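Local atomic coordinates of regulatory protein E2 (Bovine papillomavirus type 1, PDB entry 2JEX), a protein that regulates viral transcription by binding DNA and, together with the E1 protein, helps to initiate viral DNA replication. Residues R115-N129 / E176-D190. The protein carries 1 engineered substitution. Numbering follows the deposited sequence.
Sequences RVVEVEFDGNASNTN and EAARFSTTGHYSVRD
E118 and E120 pair with R189 and S187 through two hydrogen-bonded antiparallel pairs; the axes of the short strands 115-120 and 186-189 approach to 4.7 Å, their directions at 164°. Between these pairs, V119 and V188 form a non-hydrogen-bonded pair, and V119 CA sends a CH to S187 O. V117, V119 and V188 share one sheet face, where V117 CG1 meets V188 CG1 at 3.7 Å and V119 lies alongside V188; F173 of helix 173-180 packs on V119 and V188. The other face carries E118, E120, S187 and R189. At one end D190 is gripped side-on by R115: NE reaches OD1 at 2.8 Å and NH2 reaches OD2, on the syn lone pair of that oxygen, at 3.2 Å, with guanidinium and carboxylate planes only 28° apart. R115 NH2 also bonds to A150 O. At the other end the F121 ring is covered on both faces: F180 CB sits 3.8 Å from its centroid over one face, a CH-pi contact, and V119 CG1 lies over the opposite face, offset toward the rim. With its CG anti to the carbonyl carbon (chi1 -67°), F121 lies beside the last helical turn, touching A177 CB through CD2. Beyond the helix, D122 holds the 181-184 loop: OD2 takes T182 N at 2.7 Å on its syn lone pair, while T183 N comes to OD1 at 3.0 Å from above the carboxylate plane. Helix 173-180 and the strand that follows it are thus joined to the inner strand 110-120 of the seven-stranded antiparallel sheet in the E2 transactivation domain.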
# COMPACT_ATOMS: atom_id res chain seq x y z
N ARG A 115 -0.53 -9.11 -9.70
CA ARG A 115 -0.79 -9.50 -11.08
C ARG A 115 -1.70 -8.50 -11.77
O ARG A 115 -2.41 -7.73 -11.12
CB ARG A 115 -1.38 -10.92 -11.16
CG ARG A 115 -2.82 -11.01 -10.73
CD ARG A 115 -3.20 -12.45 -10.57
NE ARG A 115 -4.62 -12.59 -10.24
CZ ARG A 115 -5.11 -12.61 -9.01
NH1 ARG A 115 -4.30 -12.49 -7.95
NH2 ARG A 115 -6.41 -12.75 -8.83
N VAL A 116 -1.67 -8.52 -13.10
CA VAL A 116 -2.45 -7.56 -13.87
C VAL A 116 -3.76 -8.18 -14.35
O VAL A 116 -3.79 -9.26 -14.95
CB VAL A 116 -1.62 -6.96 -15.05
CG1 VAL A 116 -2.49 -6.06 -15.92
CG2 VAL A 116 -0.41 -6.16 -14.51
N VAL A 117 -4.85 -7.49 -14.05
CA VAL A 117 -6.17 -7.81 -14.60
C VAL A 117 -6.46 -6.84 -15.76
O VAL A 117 -6.27 -5.63 -15.64
CB VAL A 117 -7.25 -7.77 -13.48
CG1 VAL A 117 -8.65 -7.86 -14.06
CG2 VAL A 117 -7.03 -8.93 -12.51
N GLU A 118 -6.88 -7.39 -16.89
CA GLU A 118 -7.18 -6.59 -18.08
C GLU A 118 -8.67 -6.56 -18.39
O GLU A 118 -9.32 -7.61 -18.44
CB GLU A 118 -6.41 -7.09 -19.31
CG GLU A 118 -6.63 -6.19 -20.54
CD GLU A 118 -6.02 -6.74 -21.83
OE1 GLU A 118 -5.40 -5.92 -22.56
OE2 GLU A 118 -6.15 -7.96 -22.12
N VAL A 119 -9.21 -5.36 -18.58
CA VAL A 119 -10.62 -5.20 -18.93
C VAL A 119 -10.74 -4.58 -20.32
O VAL A 119 -10.13 -3.55 -20.61
CB VAL A 119 -11.42 -4.38 -17.88
CG1 VAL A 119 -12.90 -4.33 -18.26
CG2 VAL A 119 -11.28 -5.01 -16.51
N GLU A 120 -11.52 -5.23 -21.18
CA GLU A 120 -11.77 -4.77 -22.53
C GLU A 120 -13.21 -4.29 -22.61
O GLU A 120 -14.12 -5.00 -22.19
CB GLU A 120 -11.51 -5.89 -23.54
CG GLU A 120 -11.73 -5.51 -25.00
CD GLU A 120 -12.08 -6.71 -25.86
OE1 GLU A 120 -13.23 -7.20 -25.76
OE2 GLU A 120 -11.22 -7.18 -26.63
N PHE A 121 -13.42 -3.10 -23.16
CA PHE A 121 -14.72 -2.46 -23.00
C PHE A 121 -15.80 -2.70 -24.05
O PHE A 121 -16.85 -3.26 -23.72
CB PHE A 121 -14.55 -0.98 -22.62
CG PHE A 121 -13.96 -0.80 -21.25
CD1 PHE A 121 -12.62 -0.50 -21.10
CD2 PHE A 121 -14.73 -1.03 -20.11
CE1 PHE A 121 -12.05 -0.37 -19.83
CE2 PHE A 121 -14.18 -0.90 -18.83
CZ PHE A 121 -12.83 -0.57 -18.69
N ASP A 122 -15.61 -2.34 -25.30
CA ASP A 122 -16.79 -2.44 -26.18
C ASP A 122 -16.74 -3.59 -27.19
O ASP A 122 -17.22 -3.46 -28.32
CB ASP A 122 -17.11 -1.08 -26.84
CG ASP A 122 -17.75 -0.10 -25.85
OD1 ASP A 122 -18.70 -0.51 -25.16
OD2 ASP A 122 -17.30 1.06 -25.75
N GLY A 123 -16.17 -4.72 -26.76
CA GLY A 123 -15.71 -5.77 -27.67
C GLY A 123 -14.58 -5.22 -28.53
O GLY A 123 -14.31 -5.72 -29.62
N ASN A 124 -13.92 -4.18 -28.03
CA ASN A 124 -12.97 -3.39 -28.79
C ASN A 124 -11.57 -3.51 -28.17
O ASN A 124 -11.29 -2.94 -27.11
CB ASN A 124 -13.47 -1.93 -28.85
CG ASN A 124 -12.58 -1.00 -29.68
OD1 ASN A 124 -12.86 0.21 -29.76
ND2 ASN A 124 -11.51 -1.52 -30.29
N ALA A 125 -10.72 -4.28 -28.86
CA ALA A 125 -9.38 -4.63 -28.37
C ALA A 125 -8.51 -3.41 -28.06
O ALA A 125 -7.54 -3.51 -27.30
CB ALA A 125 -8.68 -5.54 -29.38
N SER A 126 -8.86 -2.27 -28.66
CA SER A 126 -8.16 -1.01 -28.43
C SER A 126 -8.82 -0.21 -27.32
O SER A 126 -8.29 0.81 -26.89
CB SER A 126 -8.09 -0.17 -29.72
OG SER A 126 -9.38 0.30 -30.09
N ASN A 127 -9.99 -0.65 -26.86
CA ASN A 127 -10.67 -0.03 -25.71
C ASN A 127 -10.51 -0.89 -24.45
O ASN A 127 -11.34 -1.74 -24.13
CB ASN A 127 -12.15 0.27 -26.01
CG ASN A 127 -12.81 1.17 -24.97
OD1 ASN A 127 -14.03 1.33 -24.98
ND2 ASN A 127 -12.02 1.74 -24.06
N THR A 128 -9.42 -0.60 -23.74
CA THR A 128 -8.83 -1.47 -22.75
C THR A 128 -8.40 -0.68 -21.50
O THR A 128 -8.15 0.53 -21.58
CB THR A 128 -7.64 -2.23 -23.41
OG1 THR A 128 -8.11 -3.47 -23.97
CG2 THR A 128 -6.54 -2.51 -22.46
N ASN A 129 -8.36 -1.36 -20.36
CA ASN A 129 -7.75 -0.82 -19.15
C ASN A 129 -7.23 -1.95 -18.29
O ASN A 129 -7.71 -3.08 -18.39
CB ASN A 129 -8.73 0.04 -18.36
CG ASN A 129 -8.05 1.20 -17.62
OD1 ASN A 129 -8.67 1.86 -16.80
ND2 ASN A 129 -6.77 1.43 -17.90
N GLU A 176 -16.48 1.31 -13.99
CA GLU A 176 -15.41 1.51 -14.97
C GLU A 176 -15.95 1.64 -16.40
O GLU A 176 -15.54 2.52 -17.15
CB GLU A 176 -14.37 0.40 -14.88
CG GLU A 176 -13.62 0.35 -13.55
CD GLU A 176 -12.89 1.66 -13.20
OE1 GLU A 176 -13.32 2.34 -12.25
OE2 GLU A 176 -11.89 2.00 -13.88
N ALA A 177 -16.91 0.77 -16.75
CA ALA A 177 -17.54 0.79 -18.06
C ALA A 177 -18.41 2.04 -18.29
O ALA A 177 -18.64 2.44 -19.43
CB ALA A 177 -18.36 -0.49 -18.26
N ALA A 178 -18.88 2.64 -17.21
CA ALA A 178 -19.65 3.89 -17.28
C ALA A 178 -18.74 5.05 -17.69
O ALA A 178 -19.22 6.09 -18.15
CB ALA A 178 -20.29 4.18 -15.94
N ARG A 179 -17.44 4.86 -17.50
CA ARG A 179 -16.45 5.86 -17.89
C ARG A 179 -15.87 5.56 -19.28
O ARG A 179 -15.72 6.48 -20.09
CB ARG A 179 -15.30 5.93 -16.88
CG ARG A 179 -15.70 6.28 -15.45
CD ARG A 179 -14.46 6.41 -14.56
NE ARG A 179 -13.67 7.60 -14.89
CZ ARG A 179 -12.46 7.88 -14.42
NH1 ARG A 179 -11.84 7.05 -13.58
NH2 ARG A 179 -11.85 9.00 -14.80
N PHE A 180 -15.56 4.29 -19.54
CA PHE A 180 -14.67 3.91 -20.65
C PHE A 180 -15.35 3.16 -21.79
O PHE A 180 -14.70 2.84 -22.80
CB PHE A 180 -13.48 3.11 -20.12
CG PHE A 180 -12.75 3.77 -18.96
CD1 PHE A 180 -12.51 3.07 -17.79
CD2 PHE A 180 -12.32 5.10 -19.05
CE1 PHE A 180 -11.85 3.66 -16.73
CE2 PHE A 180 -11.65 5.70 -17.99
CZ PHE A 180 -11.41 4.98 -16.83
N SER A 181 -16.63 2.86 -21.64
CA SER A 181 -17.39 2.18 -22.68
C SER A 181 -18.56 3.02 -23.19
O SER A 181 -19.05 3.92 -22.52
CB SER A 181 -17.89 0.80 -22.23
OG SER A 181 -19.14 0.90 -21.57
N THR A 182 -19.00 2.67 -24.39
CA THR A 182 -20.13 3.32 -25.05
C THR A 182 -21.38 2.43 -25.00
O THR A 182 -22.51 2.93 -25.08
CB THR A 182 -19.76 3.70 -26.51
OG1 THR A 182 -19.26 2.55 -27.21
CG2 THR A 182 -18.67 4.75 -26.52
N THR A 183 -21.19 1.12 -24.82
CA THR A 183 -22.28 0.14 -24.77
C THR A 183 -22.62 -0.37 -23.36
O THR A 183 -23.77 -0.63 -23.05
CB THR A 183 -21.97 -1.09 -25.66
OG1 THR A 183 -20.71 -1.66 -25.27
CG2 THR A 183 -21.92 -0.69 -27.14
N GLY A 184 -21.61 -0.53 -22.50
CA GLY A 184 -21.85 -1.03 -21.15
C GLY A 184 -21.33 -2.44 -20.90
O GLY A 184 -21.19 -2.87 -19.76
N HIS A 185 -21.04 -3.14 -21.99
CA HIS A 185 -20.48 -4.48 -21.93
C HIS A 185 -18.96 -4.42 -21.82
O HIS A 185 -18.33 -3.44 -22.20
CB HIS A 185 -20.88 -5.28 -23.17
CG HIS A 185 -22.35 -5.40 -23.34
ND1 HIS A 185 -23.12 -4.41 -23.91
CD2 HIS A 185 -23.21 -6.40 -23.02
CE1 HIS A 185 -24.38 -4.80 -23.95
NE2 HIS A 185 -24.46 -6.01 -23.41
N TYR A 186 -18.38 -5.47 -21.27
CA TYR A 186 -16.94 -5.55 -21.08
C TYR A 186 -16.59 -7.00 -20.80
O TYR A 186 -17.47 -7.82 -20.52
CB TYR A 186 -16.48 -4.64 -19.94
CG TYR A 186 -17.22 -4.87 -18.64
CD1 TYR A 186 -16.75 -5.80 -17.71
CD2 TYR A 186 -18.39 -4.18 -18.35
CE1 TYR A 186 -17.42 -6.03 -16.52
CE2 TYR A 186 -19.08 -4.40 -17.15
CZ TYR A 186 -18.59 -5.33 -16.24
OH TYR A 186 -19.26 -5.55 -15.06
N SER A 187 -15.31 -7.32 -20.91
CA SER A 187 -14.83 -8.65 -20.60
C SER A 187 -13.58 -8.51 -19.74
O SER A 187 -12.77 -7.61 -19.95
CB SER A 187 -14.55 -9.46 -21.87
OG SER A 187 -13.44 -8.93 -22.58
N VAL A 188 -13.45 -9.41 -18.77
CA VAL A 188 -12.41 -9.32 -17.74
C VAL A 188 -11.52 -10.55 -17.84
O VAL A 188 -12.01 -11.69 -17.77
CB VAL A 188 -13.05 -9.26 -16.34
CG1 VAL A 188 -11.97 -9.11 -15.27
CG2 VAL A 188 -14.06 -8.13 -16.25
N ARG A 189 -10.23 -10.32 -18.03
CA ARG A 189 -9.24 -11.38 -18.01
C ARG A 189 -8.40 -11.23 -16.74
O ARG A 189 -7.75 -10.20 -16.53
CB ARG A 189 -8.36 -11.34 -19.27
CG ARG A 189 -7.05 -12.11 -19.16
CD ARG A 189 -6.51 -12.56 -20.51
NE ARG A 189 -6.65 -14.01 -20.69
CZ ARG A 189 -7.33 -14.60 -21.67
NH1 ARG A 189 -7.93 -13.87 -22.61
NH2 ARG A 189 -7.39 -15.92 -21.73
N ASP A 190 -8.45 -12.25 -15.88
CA ASP A 190 -7.76 -12.20 -14.59
C ASP A 190 -6.42 -12.95 -14.62
O ASP A 190 -5.37 -12.38 -14.25
CB ASP A 190 -8.66 -12.70 -13.45
CG ASP A 190 -7.96 -12.72 -12.09
OD1 ASP A 190 -6.85 -12.16 -11.94
OD2 ASP A 190 -8.52 -13.32 -11.15